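PDB 2H01: 2-Cys peroxiredoxin from Plasmodium yoelii, which probably reduces hydrogen peroxide and organic hydroperoxides to water and alcohols, as a thiol-specific peroxidase of the thioredoxin-fold peroxiredoxin family. Local coordinates for residues L68-H79 and H97-I107. Sequence-based numbering, arbitrary orientation.
Sequences LLGCSVDSKFTH and HTLISDISKSI
Gly70 faces Leu99 and Cys71 faces Ile100 on neighbouring parallel strands, 68-72 and 98-101, joined through the helix that begins at Lys76: a beta-alpha-beta unit of the thioredoxin-like peroxiredoxin fold. Three backbone bonds hold the strands: Gly70 N to Thr98 O, Ile100 N to Gly70 O (2.8 Å) and Asp102 N to Ser72 O. With no side chain, Gly70 leaves its face to Leu99, whose CD2 lies 3.9 Å from Gly70 CA. Cys71 packs on Ile100 on the other face of the sheet: its CB meets Ile100 CG1, and Cys71 SG, swung anti to the backbone N (chi1 179°), comes 3.6 Å from Asp102 CB. Farther back, Leu68 CD1 sits over one face of the His97 imidazole in a CH-pi contact.

His79 ties the helix to the second strand. Its CB leads to CG, which grazes Leu99 CB. His79 CD2 packs closer on Leu99 CB, at 3.7 Å. His79 NE2 donates to Ile100 O at 2.9 Å, and CE1 lies near the same oxygen. That oxygen is almost in the imidazole plane, yet NE2 stands above the carbonyl plane rather than on a lone pair. ND1, one atom round the ring past CE1, is hydrogen-bonded to Asp42 OD2, so both ring nitrogens are bonded and the ring's rotation is fixed. Asp42 is also hydrogen-bonded to Ser72 OG.

Beyond the strand ends, Val73 CG1 lies against Lys105 CG, while Lys105 NZ curls back beside Val73 CG2 and also bonds Ser118 O. A water accepts from Lys105 NZ and donates to Val73 O. Just before the helix that starts at Lys76, Asp74 O accepts from Ser101 OG (chi1 171°) on a lone pair, at 2.5 Å and in the carbonyl plane.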
loop_
_atom_site.group_PDB
_atom_site.type_symbol
_atom_site.label_atom_id
_atom_site.label_comp_id
_atom_site.label_asym_id
_atom_site.label_seq_id
_atom_site.Cartn_x
_atom_site.Cartn_y
_atom_site.Cartn_z
ATOM N N LEU A 68 4.256 -1.004 5.005
ATOM C CA LEU A 68 3.899 -1.370 3.637
ATOM C C LEU A 68 2.975 -2.574 3.591
ATOM O O LEU A 68 3.237 -3.579 4.242
ATOM C CB LEU A 68 5.142 -1.711 2.820
ATOM C CG LEU A 68 5.995 -0.602 2.214
ATOM C CD1 LEU A 68 7.106 -1.236 1.369
ATOM C CD2 LEU A 68 5.118 0.297 1.355
ATOM N N LEU A 69 1.900 -2.464 2.811
ATOM C CA LEU A 69 0.951 -3.564 2.649
ATOM C C LEU A 69 0.619 -3.728 1.167
ATOM O O LEU A 69 0.053 -2.833 0.544
ATOM C CB LEU A 69 -0.333 -3.302 3.459
ATOM C CG LEU A 69 -0.176 -3.247 4.993
ATOM C CD1 LEU A 69 -1.520 -2.994 5.643
ATOM C CD2 LEU A 69 0.411 -4.558 5.514
ATOM N N GLY A 70 1.008 -4.871 0.607
ATOM C CA GLY A 70 0.737 -5.172 -0.790
ATOM C C GLY A 70 -0.498 -6.050 -0.904
ATOM O O GLY A 70 -0.599 -7.076 -0.244
ATOM N N CYS A 71 -1.438 -5.664 -1.754
ATOM C CA CYS A 71 -2.664 -6.430 -1.880
ATOM C C CYS A 71 -3.059 -6.832 -3.306
ATOM O O CYS A 71 -3.005 -6.017 -4.230
ATOM C CB CYS A 71 -3.796 -5.622 -1.242
ATOM S SG CYS A 71 -5.447 -6.359 -1.284
ATOM N N SER A 72 -3.430 -8.103 -3.469
ATOM C CA SER A 72 -3.921 -8.641 -4.744
ATOM C C SER A 72 -5.005 -9.639 -4.345
ATOM O O SER A 72 -5.021 -10.132 -3.214
ATOM C CB SER A 72 -2.834 -9.364 -5.547
ATOM O OG SER A 72 -2.756 -10.737 -5.204
ATOM N N VAL A 73 -5.911 -9.939 -5.261
ATOM C CA VAL A 73 -6.991 -10.855 -4.944
ATOM C C VAL A 73 -6.569 -12.323 -4.758
ATOM O O VAL A 73 -7.409 -13.171 -4.454
ATOM C CB VAL A 73 -8.109 -10.757 -6.013
ATOM C CG1 VAL A 73 -8.583 -9.301 -6.128
ATOM C CG2 VAL A 73 -7.603 -11.258 -7.343
ATOM N N ASP A 74 -5.289 -12.617 -4.973
ATOM C CA ASP A 74 -4.709 -13.940 -4.733
ATOM C C ASP A 74 -4.798 -14.410 -3.273
ATOM O O ASP A 74 -4.915 -13.608 -2.362
ATOM C CB ASP A 74 -3.243 -13.974 -5.195
ATOM C CG ASP A 74 -3.077 -13.784 -6.699
ATOM O OD1 ASP A 74 -3.288 -14.729 -7.457
ATOM O OD2 ASP A 74 -2.708 -12.727 -7.221
ATOM N N SER A 75 -4.735 -15.719 -3.061
ATOM C CA SER A 75 -4.797 -16.271 -1.705
ATOM C C SER A 75 -3.438 -16.141 -1.020
ATOM O O SER A 75 -2.431 -15.843 -1.675
ATOM C CB SER A 75 -5.182 -17.754 -1.753
ATOM O OG SER A 75 -4.147 -18.511 -2.363
ATOM N N LYS A 76 -3.409 -16.370 0.293
ATOM C CA LYS A 76 -2.156 -16.285 1.031
ATOM C C LYS A 76 -1.216 -17.409 0.610
ATOM O O LYS A 76 0.005 -17.249 0.636
ATOM C CB LYS A 76 -2.393 -16.339 2.547
ATOM C CG LYS A 76 -3.093 -17.582 3.086
ATOM C CD LYS A 76 -2.937 -17.615 4.614
ATOM C CE LYS A 76 -3.504 -18.877 5.260
ATOM N NZ LYS A 76 -4.989 -18.891 5.226
ATOM N N PHE A 77 -1.787 -18.542 0.214
ATOM C CA PHE A 77 -0.985 -19.674 -0.226
ATOM C C PHE A 77 -0.245 -19.336 -1.515
ATOM O O PHE A 77 0.917 -19.701 -1.682
ATOM C CB PHE A 77 -1.873 -20.895 -0.422
ATOM C CG PHE A 77 -2.522 -21.360 0.841
ATOM C CD1 PHE A 77 -1.785 -22.041 1.801
ATOM C CD2 PHE A 77 -3.859 -21.098 1.085
ATOM C CE1 PHE A 77 -2.368 -22.457 2.989
ATOM C CE2 PHE A 77 -4.455 -21.512 2.274
ATOM C CZ PHE A 77 -3.707 -22.194 3.230
ATOM N N THR A 78 -0.879 -18.654 -2.453
ATOM C CA THR A 78 -0.122 -18.291 -3.631
ATOM C C THR A 78 0.862 -17.144 -3.479
ATOM O O THR A 78 1.846 -17.086 -4.197
ATOM C CB THR A 78 -0.928 -18.241 -4.929
ATOM O OG1 THR A 78 -2.304 -18.466 -4.661
ATOM C CG2 THR A 78 -0.891 -16.887 -5.533
ATOM N N HIS A 79 0.620 -16.271 -2.506
ATOM C CA HIS A 79 1.626 -15.256 -2.183
ATOM C C HIS A 79 2.886 -15.971 -1.699
ATOM O O HIS A 79 3.993 -15.690 -2.149
ATOM C CB HIS A 79 1.155 -14.327 -1.050
ATOM C CG HIS A 79 0.142 -13.306 -1.462
ATOM N ND1 HIS A 79 -0.103 -12.982 -2.777
ATOM C CD2 HIS A 79 -0.654 -12.499 -0.722
ATOM C CE1 HIS A 79 -1.006 -12.020 -2.832
ATOM N NE2 HIS A 79 -1.355 -11.708 -1.597
ATOM N N HIS A 97 8.366 -7.132 3.386
ATOM C CA HIS A 97 7.176 -6.459 3.908
ATOM C C HIS A 97 5.965 -7.372 3.663
ATOM O O HIS A 97 6.022 -8.269 2.828
ATOM C CB HIS A 97 6.984 -5.083 3.254
ATOM C CG HIS A 97 6.716 -5.123 1.781
ATOM N ND1 HIS A 97 5.447 -5.241 1.259
ATOM C CD2 HIS A 97 7.549 -4.994 0.721
ATOM C CE1 HIS A 97 5.506 -5.174 -0.059
ATOM N NE2 HIS A 97 6.771 -5.023 -0.410
ATOM N N THR A 98 4.874 -7.152 4.381
ATOM C CA THR A 98 3.717 -8.023 4.243
ATOM C C THR A 98 2.817 -7.868 3.021
ATOM O O THR A 98 2.617 -6.777 2.498
ATOM C CB THR A 98 2.836 -7.996 5.542
ATOM O OG1 THR A 98 1.445 -7.922 5.193
ATOM C CG2 THR A 98 3.214 -6.843 6.438
ATOM N N LEU A 99 2.307 -9.002 2.553
ATOM C CA LEU A 99 1.389 -9.041 1.422
ATOM C C LEU A 99 0.062 -9.557 1.985
ATOM O O LEU A 99 0.033 -10.570 2.683
ATOM C CB LEU A 99 1.909 -9.994 0.340
ATOM C CG LEU A 99 3.229 -9.632 -0.361
ATOM C CD1 LEU A 99 3.585 -10.713 -1.378
ATOM C CD2 LEU A 99 3.097 -8.286 -1.060
ATOM N N ILE A 100 -0.968 -9.119 1.691
ATOM C CA ILE A 100 -2.236 -9.614 2.212
ATOM C C ILE A 100 -3.109 -10.177 1.096
ATOM O O ILE A 100 -2.941 -9.810 -0.082
ATOM C CB ILE A 100 -2.987 -8.494 2.956
ATOM C CG1 ILE A 100 -3.262 -7.318 2.015
ATOM C CG2 ILE A 100 -2.194 -8.035 4.171
ATOM C CD1 ILE A 100 -4.198 -6.280 2.593
ATOM N N SER A 101 -4.042 -10.852 1.504
ATOM C CA SER A 101 -4.817 -11.611 0.540
ATOM C C SER A 101 -6.266 -11.187 0.535
ATOM O O SER A 101 -6.965 -11.364 1.532
ATOM C CB SER A 101 -4.716 -13.107 0.858
ATOM O OG SER A 101 -5.617 -13.874 0.072
ATOM N N ASP A 102 -6.692 -10.662 -0.610
ATOM C CA ASP A 102 -8.047 -10.176 -0.835
ATOM C C ASP A 102 -8.927 -11.184 -1.581
ATOM O O ASP A 102 -9.419 -10.904 -2.660
ATOM C CB ASP A 102 -8.020 -8.836 -1.575
ATOM C CG ASP A 102 -9.371 -8.151 -1.604
ATOM O OD1 ASP A 102 -10.209 -8.440 -0.739
ATOM O OD2 ASP A 102 -9.685 -7.318 -2.463
ATOM N N ILE A 103 -9.131 -12.348 -0.980
ATOM C CA ILE A 103 -9.667 -13.496 -1.687
ATOM C C ILE A 103 -11.166 -13.455 -1.921
ATOM O O ILE A 103 -11.668 -14.134 -2.790
ATOM C CB ILE A 103 -9.278 -14.815 -1.015
ATOM C CG1 ILE A 103 -10.014 -15.963 -1.679
ATOM C CG2 ILE A 103 -9.627 -14.797 0.441
ATOM C CD1 ILE A 103 -9.138 -17.093 -2.031
ATOM N N SER A 104 -11.873 -12.658 -1.137
ATOM C CA SER A 104 -13.263 -12.346 -1.420
ATOM C C SER A 104 -13.445 -11.166 -2.356
ATOM O O SER A 104 -14.542 -10.892 -2.803
ATOM C CB SER A 104 -14.044 -12.145 -0.122
ATOM O OG SER A 104 -13.962 -10.823 0.345
ATOM N N LYS A 105 -12.355 -10.471 -2.642
ATOM C CA LYS A 105 -12.385 -9.272 -3.468
ATOM C C LYS A 105 -12.975 -8.049 -2.766
ATOM O O LYS A 105 -13.065 -6.981 -3.354
ATOM C CB LYS A 105 -13.102 -9.528 -4.783
ATOM C CG LYS A 105 -12.344 -10.429 -5.719
ATOM C CD LYS A 105 -13.021 -10.570 -7.058
ATOM C CE LYS A 105 -12.671 -11.887 -7.693
ATOM N NZ LYS A 105 -11.233 -11.968 -7.969
ATOM N N SER A 106 -13.286 -8.204 -1.485
ATOM C CA SER A 106 -13.960 -7.180 -0.717
ATOM C C SER A 106 -13.149 -5.898 -0.534
ATOM O O SER A 106 -13.676 -4.811 -0.613
ATOM C CB SER A 106 -14.445 -7.741 0.625
ATOM O OG SER A 106 -13.391 -7.989 1.530
ATOM N N ILE A 107 -11.858 -6.044 -0.297
ATOM C CA ILE A 107 -10.995 -4.907 -0.047
ATOM C C ILE A 107 -10.856 -4.047 -1.290
ATOM O O ILE A 107 -11.092 -2.848 -1.247
ATOM C CB ILE A 107 -9.628 -5.366 0.492
ATOM C CG1 ILE A 107 -9.810 -6.109 1.811
ATOM C CG2 ILE A 107 -8.707 -4.196 0.664
ATOM C CD1 ILE A 107 -8.721 -7.083 2.157
HETATM O O HOH W 1 -9.877 -13.631 -5.707
#